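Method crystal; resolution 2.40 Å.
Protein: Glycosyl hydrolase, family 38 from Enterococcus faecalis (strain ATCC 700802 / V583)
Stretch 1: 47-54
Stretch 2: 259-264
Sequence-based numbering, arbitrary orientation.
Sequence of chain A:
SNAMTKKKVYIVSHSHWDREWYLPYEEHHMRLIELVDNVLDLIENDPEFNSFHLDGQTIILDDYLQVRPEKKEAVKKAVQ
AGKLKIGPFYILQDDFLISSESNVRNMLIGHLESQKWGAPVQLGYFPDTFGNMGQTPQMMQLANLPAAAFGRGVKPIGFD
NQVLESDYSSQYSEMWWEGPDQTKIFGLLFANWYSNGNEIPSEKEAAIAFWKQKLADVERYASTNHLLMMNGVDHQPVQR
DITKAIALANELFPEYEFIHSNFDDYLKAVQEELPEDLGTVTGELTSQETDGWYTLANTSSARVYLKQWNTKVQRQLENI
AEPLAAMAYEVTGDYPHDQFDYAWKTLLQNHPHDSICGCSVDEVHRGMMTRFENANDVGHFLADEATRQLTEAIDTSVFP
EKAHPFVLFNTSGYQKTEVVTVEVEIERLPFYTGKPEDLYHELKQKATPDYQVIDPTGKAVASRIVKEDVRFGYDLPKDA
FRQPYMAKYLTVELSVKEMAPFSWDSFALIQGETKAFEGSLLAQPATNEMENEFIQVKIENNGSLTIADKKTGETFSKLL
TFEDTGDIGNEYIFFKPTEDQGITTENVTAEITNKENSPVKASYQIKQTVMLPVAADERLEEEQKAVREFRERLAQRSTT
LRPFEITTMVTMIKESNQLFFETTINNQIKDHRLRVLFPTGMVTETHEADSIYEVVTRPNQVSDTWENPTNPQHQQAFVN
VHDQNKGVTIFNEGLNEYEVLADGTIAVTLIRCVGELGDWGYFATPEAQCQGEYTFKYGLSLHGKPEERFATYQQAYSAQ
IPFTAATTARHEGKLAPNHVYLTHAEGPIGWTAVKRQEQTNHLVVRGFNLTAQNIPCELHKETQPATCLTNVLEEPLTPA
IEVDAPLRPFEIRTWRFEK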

# COMPACT_ATOMS: atom_id res chain seq x y z
N PRO A 47 36.66 -20.22 -1.98
CA PRO A 47 37.04 -20.67 -3.33
C PRO A 47 36.35 -21.94 -3.77
O PRO A 47 36.38 -22.25 -4.97
CB PRO A 47 38.56 -20.88 -3.22
CG PRO A 47 38.97 -20.23 -1.92
CD PRO A 47 37.78 -20.33 -1.03
N GLU A 48 35.74 -22.70 -2.86
CA GLU A 48 35.05 -23.92 -3.21
C GLU A 48 33.55 -23.74 -3.36
O GLU A 48 32.86 -24.67 -3.78
CB GLU A 48 35.33 -25.01 -2.16
CG GLU A 48 36.81 -25.25 -1.90
CD GLU A 48 37.54 -25.81 -3.11
OE1 GLU A 48 36.88 -26.46 -3.95
OE2 GLU A 48 38.76 -25.60 -3.22
N PHE A 49 33.03 -22.56 -3.02
CA PHE A 49 31.61 -22.27 -3.21
C PHE A 49 31.32 -22.11 -4.69
O PHE A 49 31.72 -21.11 -5.30
CB PHE A 49 31.22 -21.02 -2.43
CG PHE A 49 29.74 -20.79 -2.33
CD1 PHE A 49 29.01 -21.37 -1.30
CD2 PHE A 49 29.08 -20.01 -3.26
CE1 PHE A 49 27.65 -21.17 -1.21
CE2 PHE A 49 27.72 -19.81 -3.17
CZ PHE A 49 27.00 -20.38 -2.14
N ASN A 50 30.64 -23.09 -5.28
CA ASN A 50 30.37 -23.08 -6.71
C ASN A 50 29.40 -21.98 -7.10
O ASN A 50 29.77 -21.04 -7.82
CB ASN A 50 29.83 -24.44 -7.15
CG ASN A 50 29.48 -24.48 -8.63
OD1 ASN A 50 28.32 -24.32 -9.01
ND2 ASN A 50 30.48 -24.70 -9.47
N SER A 51 28.16 -22.07 -6.63
CA SER A 51 27.14 -21.11 -7.00
C SER A 51 25.99 -21.19 -6.01
O SER A 51 25.96 -22.05 -5.12
CB SER A 51 26.64 -21.35 -8.43
OG SER A 51 26.13 -22.67 -8.57
N PHE A 52 25.03 -20.28 -6.17
CA PHE A 52 23.82 -20.23 -5.36
C PHE A 52 22.64 -19.95 -6.28
O PHE A 52 22.65 -18.95 -7.01
CB PHE A 52 23.92 -19.16 -4.27
CG PHE A 52 22.78 -19.17 -3.29
CD1 PHE A 52 22.80 -20.01 -2.19
CD2 PHE A 52 21.69 -18.33 -3.47
CE1 PHE A 52 21.76 -20.01 -1.28
CE2 PHE A 52 20.64 -18.34 -2.57
CZ PHE A 52 20.67 -19.18 -1.48
N HIS A 53 21.64 -20.82 -6.25
CA HIS A 53 20.47 -20.68 -7.11
C HIS A 53 19.48 -19.73 -6.45
O HIS A 53 18.96 -20.01 -5.36
CB HIS A 53 19.83 -22.04 -7.36
CG HIS A 53 18.80 -22.02 -8.45
ND1 HIS A 53 17.44 -22.06 -8.19
CD2 HIS A 53 18.92 -21.96 -9.79
CE1 HIS A 53 16.78 -22.03 -9.33
NE2 HIS A 53 17.65 -21.96 -10.32
N LEU A 54 19.21 -18.60 -7.11
CA LEU A 54 18.41 -17.53 -6.52
C LEU A 54 16.92 -17.74 -6.75
O LEU A 54 16.20 -16.83 -7.17
CB LEU A 54 18.87 -16.18 -7.08
CG LEU A 54 18.71 -15.01 -6.11
CD1 LEU A 54 19.47 -15.28 -4.82
CD2 LEU A 54 19.17 -13.71 -6.76
N ILE A 259 29.69 -33.05 -5.34
CA ILE A 259 30.08 -31.88 -6.11
C ILE A 259 29.13 -30.74 -5.77
O ILE A 259 27.91 -30.88 -5.94
CB ILE A 259 30.07 -32.14 -7.62
CG1 ILE A 259 30.87 -33.40 -7.96
CG2 ILE A 259 30.62 -30.94 -8.38
CD1 ILE A 259 30.79 -33.80 -9.42
N HIS A 260 29.67 -29.62 -5.29
CA HIS A 260 28.89 -28.40 -5.23
C HIS A 260 28.64 -27.92 -6.65
O HIS A 260 29.58 -27.58 -7.37
CB HIS A 260 29.62 -27.33 -4.41
CG HIS A 260 28.71 -26.31 -3.80
ND1 HIS A 260 29.05 -24.98 -3.67
CD2 HIS A 260 27.46 -26.43 -3.28
CE1 HIS A 260 28.06 -24.32 -3.10
NE2 HIS A 260 27.08 -25.18 -2.86
N SER A 261 27.37 -27.91 -7.06
CA SER A 261 27.07 -27.69 -8.47
C SER A 261 25.92 -26.71 -8.67
O SER A 261 25.67 -25.84 -7.83
CB SER A 261 26.74 -29.02 -9.15
OG SER A 261 26.75 -28.90 -10.56
N ASN A 262 25.21 -26.85 -9.79
CA ASN A 262 24.14 -25.94 -10.16
C ASN A 262 23.24 -26.64 -11.17
O ASN A 262 23.59 -27.69 -11.71
CB ASN A 262 24.69 -24.63 -10.72
CG ASN A 262 25.72 -24.86 -11.82
OD1 ASN A 262 25.36 -25.13 -12.97
ND2 ASN A 262 26.99 -24.75 -11.47
N PHE A 263 22.08 -26.04 -11.42
CA PHE A 263 21.09 -26.68 -12.28
C PHE A 263 21.57 -26.79 -13.73
O PHE A 263 21.21 -27.74 -14.42
CB PHE A 263 19.77 -25.92 -12.22
CG PHE A 263 18.91 -26.30 -11.06
CD1 PHE A 263 18.39 -27.58 -10.96
CD2 PHE A 263 18.62 -25.38 -10.06
CE1 PHE A 263 17.60 -27.94 -9.89
CE2 PHE A 263 17.82 -25.74 -8.99
CZ PHE A 263 17.32 -27.02 -8.90
N ASP A 264 22.38 -25.83 -14.20
CA ASP A 264 22.89 -25.90 -15.56
C ASP A 264 23.78 -27.12 -15.76
O ASP A 264 23.66 -27.85 -16.75
CB ASP A 264 23.64 -24.62 -15.91
CG ASP A 264 22.73 -23.42 -15.99
OD1 ASP A 264 21.62 -23.55 -16.56
OD2 ASP A 264 23.11 -22.34 -15.49
O HOH W 1 30.24 -24.85 -12.53
O HOH W 2 24.78 -24.45 -5.69

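Two histidine–phenylalanine pairs, with the roles exchanged, close the two ends of this contact. At one end the edge of His 260 points at the face of Phe 49, with centroids 5.0 Å apart and planes at 65°. At the other end the edge of Phe 263 points at the face of His 53, with centroids 4.7 Å apart and planes at 73°. Such geometry sets the weakly positive C-H edge of one ring against the pi cloud of the other. The closest atoms are CD1 of Phe 49 and CE1 of His 260 at 3.6 Å, and CD2 of His 53 and CD2 of Phe 263 at 3.4 Å.

The stretches run in roughly the same direction, 27° apart. No direct backbone-to-backbone hydrogen bond joins them, so side chains and water make the polar links. Asn 50 is central. The backbone N of Asn 50 donates to ND1 of His 260 at 2.9 Å, near the plane of the imidazole, where the ring nitrogen's lone pair lies. NE2 of His 260 is hydrogen-bonded elsewhere in the structure.

OD1 of Asn 50 accepts from ND2 of Asn 262 at 2.8 Å and, within its own stretch, from OG of Ser 51 at 2.8 Å. OD1 of Asn 50 also lies 3.3 Å from O of Ser 261, but both are acceptors and no bond forms. OG of Ser 51 packs against CB of Asn 262 at 3.2 Å. Asn 262 is also the N-cap of the helix that follows.

Water 2 donates to O of Ser 51 and to O of Ser 261, each at 2.7 Å, and so bridges the two backbones. Water 1 accepts from ND2 of Asn 50 at 3.1 Å and, weakly, from ND2 of Asn 262 at 3.4 Å.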